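Local atomic coordinates of thiol-activated cytolysin (Desulfobulbus propionicus, PDB entry 6NAL), a protein that probably forms pores in target membranes, as a Gram-negative relative of the cholesterol-dependent cytolysins. Residues Asn99-Val102 with Thr108-Ser111; Ile196-Ser201 with Thr323-Thr328; Lys19-Phe24 with Glu229-Phe234. All coordinates share one frame; numbering follows the deposited sequence.

Contact 1: residues Asn99-Val102 with Thr108-Ser111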
ATOM      1  N   ASN A  99      -7.277 -41.435 -37.222  1.00 49.91           N
ATOM      2  CA  ASN A  99      -8.473 -40.633 -37.447  1.00 47.77           C
ATOM      3  C   ASN A  99      -8.215 -39.178 -37.075  1.00 49.90           C
ATOM      4  O   ASN A  99      -7.854 -38.869 -35.934  1.00 46.89           O
ATOM      5  CB  ASN A  99      -9.661 -41.175 -36.667  1.00 54.46           C
ATOM      6  CG  ASN A  99     -10.500 -42.129 -37.494  1.00 71.40           C
ATOM      7  OD1 ASN A  99     -10.218 -43.323 -37.536  1.00 71.84           O
ATOM      8  ND2 ASN A  99     -11.523 -41.603 -38.175  1.00 70.20           N
ATOM      9  N   ILE A 100      -8.393 -38.299 -38.057  1.00 45.35           N
ATOM     10  CA  ILE A 100      -8.209 -36.864 -37.933  1.00 37.44           C
ATOM     11  C   ILE A 100      -9.593 -36.245 -38.020  1.00 49.56           C
ATOM     12  O   ILE A 100     -10.370 -36.590 -38.915  1.00 39.13           O
ATOM     13  CB  ILE A 100      -7.303 -36.329 -39.049  1.00 39.30           C
ATOM     14  CG1 ILE A 100      -5.923 -36.998 -38.991  1.00 50.80           C
ATOM     15  CG2 ILE A 100      -7.194 -34.814 -38.986  1.00 43.73           C
ATOM     16  CD1 ILE A 100      -5.091 -36.573 -37.826  1.00 46.22           C
ATOM     17  N   THR A 101      -9.924 -35.370 -37.081  1.00 45.76           N
ATOM     18  CA  THR A 101     -11.259 -34.782 -37.014  1.00 43.44           C
ATOM     19  C   THR A 101     -11.135 -33.264 -37.007  1.00 43.55           C
ATOM     20  O   THR A 101     -10.377 -32.705 -36.216  1.00 37.87           O
ATOM     21  CB  THR A 101     -11.995 -35.271 -35.757  1.00 54.61           C
ATOM     22  OG1 THR A 101     -12.140 -36.698 -35.829  1.00 50.08           O
ATOM     23  CG2 THR A 101     -13.338 -34.588 -35.590  1.00 54.15           C
ATOM     24  N   VAL A 102     -11.826 -32.622 -37.938  1.00 42.90           N
ATOM     25  CA  VAL A 102     -11.892 -31.176 -38.034  1.00 43.19           C
ATOM     26  C   VAL A 102     -13.161 -30.733 -37.340  1.00 46.90           C
ATOM     27  O   VAL A 102     -14.244 -31.172 -37.711  1.00 46.95           O
ATOM     28  CB  VAL A 102     -11.922 -30.698 -39.491  1.00 40.02           C
ATOM     29  CG1 VAL A 102     -11.971 -29.216 -39.535  1.00 48.38           C
ATOM     30  CG2 VAL A 102     -10.752 -31.262 -40.243  1.00 46.98           C
ATOM     31  N   THR A 108     -21.225 -30.200 -38.303  1.00 69.74           N
ATOM     32  CA  THR A 108     -21.004 -31.501 -37.681  1.00 80.82           C
ATOM     33  C   THR A 108     -19.574 -31.967 -37.984  1.00 77.11           C
ATOM     34  O   THR A 108     -19.089 -31.844 -39.112  1.00 80.17           O
ATOM     35  CB  THR A 108     -22.029 -32.542 -38.174  1.00 85.88           C
ATOM     36  OG1 THR A 108     -21.550 -33.191 -39.366  1.00 93.43           O
ATOM     37  CG2 THR A 108     -23.402 -31.907 -38.444  1.00 80.20           C
ATOM     38  N   ASP A 109     -18.902 -32.510 -36.970  1.00 67.48           N
ATOM     39  CA  ASP A 109     -17.482 -32.844 -37.091  1.00 67.89           C
ATOM     40  C   ASP A 109     -17.249 -33.881 -38.188  1.00 70.79           C
ATOM     41  O   ASP A 109     -17.777 -34.999 -38.122  1.00 67.22           O
ATOM     42  CB  ASP A 109     -16.948 -33.380 -35.756  1.00 71.66           C
ATOM     43  CG  ASP A 109     -16.732 -32.286 -34.708  1.00 79.59           C
ATOM     44  OD1 ASP A 109     -17.374 -31.197 -34.800  1.00 78.30           O
ATOM     45  OD2 ASP A 109     -15.923 -32.544 -33.780  1.00 72.70           O
ATOM     46  N   ILE A 110     -16.430 -33.513 -39.179  1.00 63.71           N
ATOM     47  CA  ILE A 110     -16.063 -34.394 -40.288  1.00 64.50           C
ATOM     48  C   ILE A 110     -14.689 -34.974 -39.969  1.00 56.72           C
ATOM     49  O   ILE A 110     -13.777 -34.238 -39.561  1.00 53.56           O
ATOM     50  CB  ILE A 110     -16.044 -33.634 -41.635  1.00 62.53           C
ATOM     51  CG1 ILE A 110     -17.448 -33.167 -42.047  1.00 61.60           C
ATOM     52  CG2 ILE A 110     -15.473 -34.515 -42.718  1.00 64.34           C
ATOM     53  CD1 ILE A 110     -17.511 -32.315 -43.300  1.00 62.09           C
ATOM     54  N   SER A 111     -14.529 -36.282 -40.145  1.00 49.45           N
ATOM     55  CA  SER A 111     -13.226 -36.891 -39.952  1.00 54.55           C
ATOM     56  C   SER A 111     -12.750 -37.662 -41.192  1.00 52.68           C
ATOM     57  O   SER A 111     -13.471 -37.909 -42.162  1.00 53.39           O
ATOM     58  CB  SER A 111     -13.207 -37.773 -38.676  1.00 54.68           C
ATOM     59  OG  SER A 111     -14.039 -38.911 -38.729  1.00 60.71           O
TER
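Two flat groups flank this beta hairpin, the Asp109 carboxylate near its turn and the Asn99 amide farther along. The carboxylate has the carbonyl oxygen of Val102 above its plane, 4.1 Å from Asp109 CG to Val102 O, and on that same side the methyl of Thr101 comes in obliquely, with Thr101 CG2 3.8 Å from Asp109 OD2. At the amide, Asn99 ND2 lies 3.7 Å from Ser111 OG, and Asn99 OD1 takes a weak hydrogen bond from Lys113 farther along the same strand. Strands 98-103 and 110-114 run antiparallel here, as a hairpin of the large bent sheet that marks the cytolysin core. Thr101 and Ser111 form a non-hydrogen-bonded pair and stand on the same face of the sheet. A chi1 of -62° puts Thr101 OG1 beside the backbone N and leaves the methyl CG2 anti to that N; the methyl goes to Asp109 while the hydroxyl goes to Ser111, bringing Thr101 OG1 to 3.2 Å from Ser111 CB. The Thr101 and Asp109 side chains cross at about a right angle. Beneath, on the other face, Val102 and Ile110 form the hydrogen-bonded pair, and both side chains rest on Ile128 of helix 118-133, which covers this face. Asp109 OD1 also lies near Asp103 OD1, a crowding of like charges that could raise the proton affinity of either carboxylate. The backbone is tied by Val102 N donating to Ile110 O at 3.0 Å, with an N-H...O angle of 163°.

Contact 2: residues Ile196-Ser201 with Thr323-Thr328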
ATOM      1  N   ILE A 196     -10.040 -18.054 -32.000  1.00 39.40           N
ATOM      2  CA  ILE A 196      -9.920 -19.394 -32.562  1.00 36.37           C
ATOM      3  C   ILE A 196     -11.021 -19.605 -33.596  1.00 40.05           C
ATOM      4  O   ILE A 196     -12.210 -19.590 -33.251  1.00 39.40           O
ATOM      5  CB  ILE A 196     -10.010 -20.462 -31.460  1.00 37.83           C
ATOM      6  CG1 ILE A 196      -8.954 -20.217 -30.369  1.00 39.18           C
ATOM      7  CG2 ILE A 196      -9.888 -21.844 -32.035  1.00 35.59           C
ATOM      8  CD1 ILE A 196      -9.092 -21.187 -29.160  1.00 36.18           C
ATOM      9  N   PHE A 197     -10.635 -19.887 -34.853  1.00 40.01           N
ATOM     10  CA  PHE A 197     -11.648 -20.118 -35.884  1.00 37.05           C
ATOM     11  C   PHE A 197     -12.099 -21.567 -35.866  1.00 40.51           C
ATOM     12  O   PHE A 197     -13.296 -21.844 -35.796  1.00 43.61           O
ATOM     13  CB  PHE A 197     -11.142 -19.742 -37.290  1.00 34.14           C
ATOM     14  CG  PHE A 197     -10.831 -18.281 -37.459  1.00 39.94           C
ATOM     15  CD1 PHE A 197     -11.532 -17.317 -36.764  1.00 42.22           C
ATOM     16  CD2 PHE A 197      -9.842 -17.871 -38.311  1.00 39.95           C
ATOM     17  CE1 PHE A 197     -11.235 -15.973 -36.917  1.00 34.87           C
ATOM     18  CE2 PHE A 197      -9.536 -16.531 -38.467  1.00 42.26           C
ATOM     19  CZ  PHE A 197     -10.226 -15.580 -37.751  1.00 38.21           C
ATOM     20  N   TYR A 198     -11.153 -22.507 -35.918  1.00 38.60           N
ATOM     21  CA  TYR A 198     -11.480 -23.922 -35.819  1.00 37.94           C
ATOM     22  C   TYR A 198     -10.353 -24.719 -35.157  1.00 35.82           C
ATOM     23  O   TYR A 198      -9.227 -24.244 -35.005  1.00 36.05           O
ATOM     24  CB  TYR A 198     -11.753 -24.528 -37.201  1.00 32.36           C
ATOM     25  CG  TYR A 198     -10.596 -24.353 -38.179  1.00 28.25           C
ATOM     26  CD1 TYR A 198     -10.477 -23.199 -38.939  1.00 29.60           C
ATOM     27  CD2 TYR A 198      -9.598 -25.345 -38.344  1.00 32.94           C
ATOM     28  CE1 TYR A 198      -9.430 -23.049 -39.854  1.00 30.96           C
ATOM     29  CE2 TYR A 198      -8.573 -25.174 -39.239  1.00 30.49           C
ATOM     30  CZ  TYR A 198      -8.520 -24.035 -39.996  1.00 30.57           C
ATOM     31  OH  TYR A 198      -7.489 -23.840 -40.868  1.00 35.60           O
ATOM     32  N   SER A 199     -10.659 -25.981 -34.841  1.00 41.82           N
ATOM     33  CA  SER A 199      -9.692 -26.901 -34.266  1.00 41.05           C
ATOM     34  C   SER A 199      -9.611 -28.204 -35.066  1.00 39.42           C
ATOM     35  O   SER A 199     -10.537 -28.581 -35.785  1.00 37.77           O
ATOM     36  CB  SER A 199     -10.039 -27.221 -32.810  1.00 37.45           C
ATOM     37  OG  SER A 199      -9.894 -26.080 -31.996  1.00 58.85           O
ATOM     38  N   VAL A 200      -8.472 -28.891 -34.926  1.00 36.00           N
ATOM     39  CA  VAL A 200      -8.260 -30.197 -35.523  1.00 36.46           C
ATOM     40  C   VAL A 200      -7.625 -31.115 -34.492  1.00 38.42           C
ATOM     41  O   VAL A 200      -6.539 -30.819 -33.970  1.00 40.86           O
ATOM     42  CB  VAL A 200      -7.385 -30.151 -36.783  1.00 37.59           C
ATOM     43  CG1 VAL A 200      -7.283 -31.568 -37.322  1.00 36.78           C
ATOM     44  CG2 VAL A 200      -7.918 -29.177 -37.831  1.00 34.67           C
ATOM     45  N   SER A 201      -8.272 -32.252 -34.232  1.00 36.28           N
ATOM     46  CA  SER A 201      -7.828 -33.212 -33.241  1.00 38.93           C
ATOM     47  C   SER A 201      -7.484 -34.523 -33.936  1.00 35.96           C
ATOM     48  O   SER A 201      -7.787 -34.732 -35.118  1.00 42.45           O
ATOM     49  CB  SER A 201      -8.914 -33.397 -32.177  1.00 36.37           C
ATOM     50  OG  SER A 201     -10.079 -33.954 -32.756  1.00 47.35           O
ATOM     51  N   THR A 323     -12.737 -11.291 -40.656  1.00 50.09           N
ATOM     52  CA  THR A 323     -11.818 -12.091 -41.436  1.00 63.17           C
ATOM     53  C   THR A 323     -12.590 -12.957 -42.423  1.00 57.21           C
ATOM     54  O   THR A 323     -13.453 -13.749 -42.037  1.00 53.67           O
ATOM     55  CB  THR A 323     -10.898 -12.930 -40.554  1.00 55.55           C
ATOM     56  OG1 THR A 323      -9.926 -12.058 -39.982  1.00 59.11           O
ATOM     57  CG2 THR A 323     -10.181 -13.952 -41.413  1.00 61.61           C
ATOM     58  N   LEU A 324     -12.231 -12.806 -43.691  1.00 63.18           N
ATOM     59  CA  LEU A 324     -12.802 -13.517 -44.832  1.00 65.51           C
ATOM     60  C   LEU A 324     -12.001 -14.801 -44.998  1.00 63.24           C
ATOM     61  O   LEU A 324     -10.947 -14.816 -45.618  1.00 61.17           O
ATOM     62  CB  LEU A 324     -12.719 -12.617 -46.054  1.00 62.56           C
ATOM     63  CG  LEU A 324     -13.624 -12.885 -47.239  1.00 81.31           C
ATOM     64  CD1 LEU A 324     -12.952 -14.003 -48.050  1.00107.82           C
ATOM     65  CD2 LEU A 324     -15.014 -13.226 -46.786  1.00 86.83           C
ATOM     66  N   LEU A 325     -12.456 -15.883 -44.388  1.00 60.60           N
ATOM     67  CA  LEU A 325     -11.685 -17.114 -44.454  1.00 66.40           C
ATOM     68  C   LEU A 325     -11.983 -17.859 -45.756  1.00 69.48           C
ATOM     69  O   LEU A 325     -13.147 -18.058 -46.138  1.00 67.35           O
ATOM     70  CB  LEU A 325     -11.968 -17.991 -43.239  1.00 72.52           C
ATOM     71  CG  LEU A 325     -10.686 -18.632 -42.697  1.00 60.70           C
ATOM     72  CD1 LEU A 325      -9.657 -17.658 -42.202  1.00 54.13           C
ATOM     73  CD2 LEU A 325     -11.034 -19.565 -41.560  1.00 48.27           C
ATOM     74  N   SER A 326     -10.912 -18.251 -46.434  1.00 66.80           N
ATOM     75  CA  SER A 326     -10.955 -18.730 -47.809  1.00 75.09           C
ATOM     76  C   SER A 326      -9.706 -19.583 -48.081  1.00 76.76           C
ATOM     77  O   SER A 326      -8.898 -19.851 -47.183  1.00 74.65           O
ATOM     78  CB  SER A 326     -11.063 -17.545 -48.773  1.00 69.87           C
ATOM     79  OG  SER A 326      -9.788 -16.999 -49.051  1.00 68.03           O
ATOM     80  N   ARG A 327      -9.576 -20.040 -49.335  1.00 75.07           N
ATOM     81  CA  ARG A 327      -8.392 -20.787 -49.756  1.00 75.92           C
ATOM     82  C   ARG A 327      -7.172 -19.888 -49.891  1.00 76.07           C
ATOM     83  O   ARG A 327      -6.028 -20.350 -49.729  1.00 72.47           O
ATOM     84  CB  ARG A 327      -8.639 -21.467 -51.102  1.00 73.08           C
ATOM     85  CG  ARG A 327      -9.332 -22.793 -51.033  1.00 84.63           C
ATOM     86  CD  ARG A 327      -9.836 -23.161 -52.421  1.00 86.43           C
ATOM     87  NE  ARG A 327     -11.273 -22.933 -52.530  1.00 95.45           N
ATOM     88  CZ  ARG A 327     -12.165 -23.851 -52.897  1.00 94.95           C
ATOM     89  NH1 ARG A 327     -11.771 -25.084 -53.211  1.00 79.89           N
ATOM     90  NH2 ARG A 327     -13.456 -23.530 -52.949  1.00 94.71           N
ATOM     91  N   THR A 328      -7.402 -18.621 -50.237  1.00 79.90           N
ATOM     92  CA  THR A 328      -6.380 -17.598 -50.405  1.00 85.63           C
ATOM     93  C   THR A 328      -6.033 -16.849 -49.118  1.00 74.84           C
ATOM     94  O   THR A 328      -5.009 -16.156 -49.076  1.00 73.86           O
ATOM     95  CB  THR A 328      -6.849 -16.563 -51.429  1.00 87.04           C
ATOM     96  OG1 THR A 328      -7.911 -15.766 -50.855  1.00 81.32           O
ATOM     97  CG2 THR A 328      -7.383 -17.229 -52.699  1.00 78.39           C
TER
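A classic beta bulge in strand 187-202 makes this contact: Phe197 and Tyr198 both face Tyr240 of the neighbouring strand 232-250, and the loop between helix 309-320 and strand 332-340 packs against the two rings. The helix-like backbone of Phe197 (psi -52°) suits such a bulge, with two residues set against the single Tyr240. Leu325 is the part of the loop that reaches both rings. Both its methyls come obliquely at the CD2-CE2 side of the Phe197 ring, from the same side of its plane, with Leu325 CD2 3.9 Å from Phe197 CD2 and Leu325 CD1 3.9 Å from Phe197 CE2. The same CD2 methyl then touches the second ring at its edge, near the ring plane, where Leu325 CD2 lies 4.2 Å from Tyr198 CE1. The far end of the Phe197 ring belongs to Thr323, whose side chain crosses it at about a right angle; Phe197 CZ is 3.9 Å from Thr323 CB, and the methyl, Thr323 CG2, stands 4.0 Å from Phe197 CE2. Around them Leu142, Ala331 and Arg242 also touch Phe197. Tyr198, held with CG between its backbone N and carbonyl carbon (chi1 57°), lays its ring nearly parallel to that of Tyr240 and meets Leu129 of helix 118-133. All four touching residues are buried; no hydrogen bond crosses between the segments, and the contact is van der Waals packing. Farther along the loop, Arg327 makes salt bridges to Asp134 and Glu139, just after helix 118-133, while its chain packs on Ser130 and Phe133 of that helix. Just beside that arginine the loop is pinned to itself by the hydroxyls Ser326 OG and Thr328 OG1, 2.9 Å apart in a hydrogen bond.

Contact 3: residues Lys19-Phe24 with Glu229-Phe234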
ATOM      1  N   LYS A  19       4.696 -35.811 -14.721  1.00 65.90           N
ATOM      2  CA  LYS A  19       4.736 -34.422 -14.286  1.00 66.45           C
ATOM      3  C   LYS A  19       6.111 -33.791 -14.376  1.00 59.32           C
ATOM      4  O   LYS A  19       6.185 -32.575 -14.548  1.00 62.74           O
ATOM      5  CB  LYS A  19       4.221 -34.312 -12.859  1.00 72.18           C
ATOM      6  CG  LYS A  19       2.743 -34.658 -12.739  1.00 82.88           C
ATOM      7  CD  LYS A  19       2.465 -35.622 -11.594  1.00 88.17           C
ATOM      8  CE  LYS A  19       0.969 -35.960 -11.519  1.00 77.00           C
ATOM      9  NZ  LYS A  19       0.174 -34.933 -10.770  1.00 83.00           N
ATOM     10  N   THR A  20       7.189 -34.573 -14.364  1.00 55.42           N
ATOM     11  CA  THR A  20       8.524 -34.005 -14.274  1.00 56.33           C
ATOM     12  C   THR A  20       9.397 -34.214 -15.506  1.00 53.15           C
ATOM     13  O   THR A  20      10.574 -33.850 -15.483  1.00 56.93           O
ATOM     14  CB  THR A  20       9.246 -34.580 -13.058  1.00 59.28           C
ATOM     15  OG1 THR A  20       9.591 -35.945 -13.309  1.00 59.44           O
ATOM     16  CG2 THR A  20       8.368 -34.493 -11.824  1.00 62.31           C
ATOM     17  N   VAL A  21       8.878 -34.767 -16.588  1.00 51.26           N
ATOM     18  CA  VAL A  21       9.773 -35.033 -17.708  1.00 57.66           C
ATOM     19  C   VAL A  21      10.027 -33.769 -18.535  1.00 54.09           C
ATOM     20  O   VAL A  21      11.139 -33.548 -19.021  1.00 52.10           O
ATOM     21  CB  VAL A  21       9.229 -36.203 -18.559  1.00 54.22           C
ATOM     22  CG1 VAL A  21       7.978 -35.826 -19.285  1.00 49.55           C
ATOM     23  CG2 VAL A  21      10.258 -36.631 -19.547  1.00 60.61           C
HETATM   24  N   MSE A  22       9.024 -32.921 -18.731  1.00 60.39           N
HETATM   25  CA  MSE A  22       9.300 -31.549 -19.169  1.00 54.80           C
HETATM   26  C   MSE A  22       8.860 -30.600 -18.023  1.00 49.25           C
HETATM   27  O   MSE A  22       7.873 -30.851 -17.313  1.00 49.89           O
HETATM   28  CB  MSE A  22       8.599 -31.212 -20.469  1.00 51.79           C
HETATM   29  CG  MSE A  22       8.890 -32.148 -21.636  1.00 55.45           C
HETATM   30 SE   MSE A  22       7.831 -31.471 -23.180  0.62 52.88          SE
HETATM   31  CE  MSE A  22       6.214 -32.190 -23.083  1.00 50.61           C
ATOM     32  N   VAL A  23       9.633 -29.534 -17.820  1.00 55.25           N
ATOM     33  CA  VAL A  23       9.382 -28.564 -16.751  1.00 44.12           C
ATOM     34  C   VAL A  23       9.617 -27.158 -17.282  1.00 47.70           C
ATOM     35  O   VAL A  23      10.672 -26.875 -17.859  1.00 43.56           O
ATOM     36  CB  VAL A  23      10.292 -28.802 -15.531  1.00 48.47           C
ATOM     37  CG1 VAL A  23      11.712 -28.723 -15.971  1.00 55.41           C
ATOM     38  CG2 VAL A  23      10.025 -27.734 -14.429  1.00 49.33           C
ATOM     39  N   PHE A  24       8.638 -26.271 -17.086  1.00 45.05           N
ATOM     40  CA  PHE A  24       8.839 -24.869 -17.420  1.00 47.38           C
ATOM     41  C   PHE A  24       9.959 -24.340 -16.542  1.00 46.20           C
ATOM     42  O   PHE A  24      10.024 -24.655 -15.345  1.00 39.05           O
ATOM     43  CB  PHE A  24       7.552 -24.051 -17.199  1.00 41.49           C
ATOM     44  CG  PHE A  24       7.656 -22.652 -17.676  1.00 41.24           C
ATOM     45  CD1 PHE A  24       7.464 -22.332 -19.013  1.00 41.70           C
ATOM     46  CD2 PHE A  24       7.980 -21.628 -16.778  1.00 36.79           C
ATOM     47  CE1 PHE A  24       7.578 -20.996 -19.454  1.00 50.52           C
ATOM     48  CE2 PHE A  24       8.099 -20.290 -17.215  1.00 39.04           C
ATOM     49  CZ  PHE A  24       7.900 -19.971 -18.536  1.00 48.42           C
ATOM     50  N   GLU A 229      13.953 -40.681 -20.274  1.00 51.83           N
ATOM     51  CA  GLU A 229      14.055 -39.233 -20.155  1.00 52.96           C
ATOM     52  C   GLU A 229      13.381 -38.490 -21.309  1.00 59.30           C
ATOM     53  O   GLU A 229      13.141 -37.283 -21.201  1.00 50.59           O
ATOM     54  CB  GLU A 229      15.523 -38.800 -20.084  1.00 59.90           C
ATOM     55  CG  GLU A 229      16.299 -39.339 -18.869  1.00 69.78           C
ATOM     56  CD  GLU A 229      16.589 -40.846 -18.957  1.00 88.60           C
ATOM     57  OE1 GLU A 229      16.428 -41.433 -20.069  1.00 85.43           O
ATOM     58  OE2 GLU A 229      16.974 -41.443 -17.911  1.00 90.13           O
ATOM     59  N   HIS A 230      13.074 -39.160 -22.419  1.00 50.14           N
ATOM     60  CA  HIS A 230      12.453 -38.504 -23.566  1.00 45.20           C
ATOM     61  C   HIS A 230      11.367 -39.392 -24.139  1.00 42.28           C
ATOM     62  O   HIS A 230      11.480 -39.907 -25.249  1.00 45.40           O
ATOM     63  CB  HIS A 230      13.534 -38.145 -24.578  1.00 47.26           C
ATOM     64  CG  HIS A 230      14.573 -37.246 -23.994  1.00 46.05           C
ATOM     65  ND1 HIS A 230      14.382 -35.891 -23.824  1.00 47.43           N
ATOM     66  CD2 HIS A 230      15.796 -37.519 -23.490  1.00 52.30           C
ATOM     67  CE1 HIS A 230      15.462 -35.361 -23.282  1.00 52.41           C
ATOM     68  NE2 HIS A 230      16.339 -36.330 -23.078  1.00 60.78           N
ATOM     69  N   PRO A 231      10.308 -39.621 -23.375  1.00 42.40           N
ATOM     70  CA  PRO A 231       9.189 -40.461 -23.868  1.00 38.36           C
ATOM     71  C   PRO A 231       8.539 -39.848 -25.091  1.00 36.21           C
ATOM     72  O   PRO A 231       8.723 -38.646 -25.344  1.00 35.19           O
ATOM     73  CB  PRO A 231       8.206 -40.485 -22.693  1.00 39.62           C
ATOM     74  CG  PRO A 231       8.561 -39.260 -21.876  1.00 42.47           C
ATOM     75  CD  PRO A 231      10.050 -39.044 -22.051  1.00 42.67           C
ATOM     76  N   PRO A 232       7.814 -40.648 -25.884  1.00 35.36           N
ATOM     77  CA  PRO A 232       7.206 -40.121 -27.104  1.00 38.70           C
ATOM     78  C   PRO A 232       5.915 -39.408 -26.780  1.00 34.05           C
ATOM     79  O   PRO A 232       5.169 -39.801 -25.871  1.00 28.86           O
ATOM     80  CB  PRO A 232       6.954 -41.382 -27.952  1.00 30.58           C
ATOM     81  CG  PRO A 232       6.703 -42.444 -26.923  1.00 35.41           C
ATOM     82  CD  PRO A 232       7.715 -42.132 -25.834  1.00 32.63           C
ATOM     83  N   LEU A 233       5.640 -38.375 -27.574  1.00 33.58           N
ATOM     84  CA  LEU A 233       4.380 -37.652 -27.478  1.00 37.46           C
ATOM     85  C   LEU A 233       3.602 -37.667 -28.787  1.00 37.90           C
ATOM     86  O   LEU A 233       4.151 -37.879 -29.870  1.00 41.37           O
ATOM     87  CB  LEU A 233       4.609 -36.192 -27.097  1.00 34.50           C
ATOM     88  CG  LEU A 233       5.455 -35.890 -25.893  1.00 41.20           C
ATOM     89  CD1 LEU A 233       5.991 -34.475 -26.008  1.00 43.90           C
ATOM     90  CD2 LEU A 233       4.665 -36.058 -24.647  1.00 39.24           C
ATOM     91  N   PHE A 234       2.307 -37.375 -28.654  1.00 37.91           N
ATOM     92  CA  PHE A 234       1.336 -37.405 -29.738  1.00 30.99           C
ATOM     93  C   PHE A 234       0.541 -36.097 -29.722  1.00 33.93           C
ATOM     94  O   PHE A 234      -0.159 -35.804 -28.743  1.00 32.38           O
ATOM     95  CB  PHE A 234       0.423 -38.623 -29.539  1.00 30.20           C
ATOM     96  CG  PHE A 234      -0.697 -38.734 -30.509  1.00 31.73           C
ATOM     97  CD1 PHE A 234      -0.524 -39.370 -31.705  1.00 36.02           C
ATOM     98  CD2 PHE A 234      -1.950 -38.270 -30.191  1.00 34.04           C
ATOM     99  CE1 PHE A 234      -1.573 -39.462 -32.603  1.00 39.45           C
ATOM    100  CE2 PHE A 234      -3.021 -38.419 -31.055  1.00 34.88           C
ATOM    101  CZ  PHE A 234      -2.822 -39.008 -32.268  1.00 33.98           C
TER
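Val21 leads the contact, resting one methyl against both the carbonyl oxygen of Glu229 and the ring of Pro231. With CG1 at 69°, CG2 is left anti to the backbone N, and that direction carries it across: Val21 CG2 is 3.4 Å from Glu229 O and 3.5 Å from Pro231 CD. The second of these is tighter than a normal carbon-carbon contact. The same methyl is 3.9 Å from Pro231 CG, so it spans the CD-CG side of the proline ring, and the two side chains slide past each other in opposite directions. Next comes Met22, present as selenomethionine. The chain is straight at its second torsion (180°), then bends about the CG-SE bond (chi3 -87°), which takes its end methyl to Leu233. There the two side chains reach tip to tip, Met22 CE being 3.7 Å from Leu233 CD1. What they meet is the start of strand 232-250, the long strand running through the bent antiparallel sheet of the cytolysin core, so the loop after helix 2-12 packs against one end of that sheet. Leu83 of helix 81-84 touches both Met22 and Leu233, and Phe340 of strand 332-340 touches Val21, Pro231 and Leu233, closing the apolar cluster. Past Met22 the loop turns to other partners: Val23 N is hydrogen-bonded to the side chain of Asn81, and the ring of Phe24 meets that of Phe59 edge-to-face. On the strand side, the backbones of Pro231 and Leu233 are bonded to Ala79 and Leu77.

In the fold
From the N terminus, residues 19-24 open the widest of the three loops, that of contact 3, which closes only at 229-234. Within that span contact 1 opens and closes as a short hairpin, 99-102 with 108-111. Contact 2 then opens at 196-201, still inside contact 3, and closes at 323-328 beyond it, so contacts 2 and 3 cross. All three reach one antiparallel sheet: contact 1 through strand 98-103, contact 2 through its neighbour 187-202, and contact 3 through 232-250, next to 187-202 in turn. Contacts 1 and 2 touch directly, with Thr101 O 2.9 Å from Ser201 N, a probable hydrogen bond, while contact 3 stands about 28 Å from contact 1 and about 30 Å from contact 2, centre to centre.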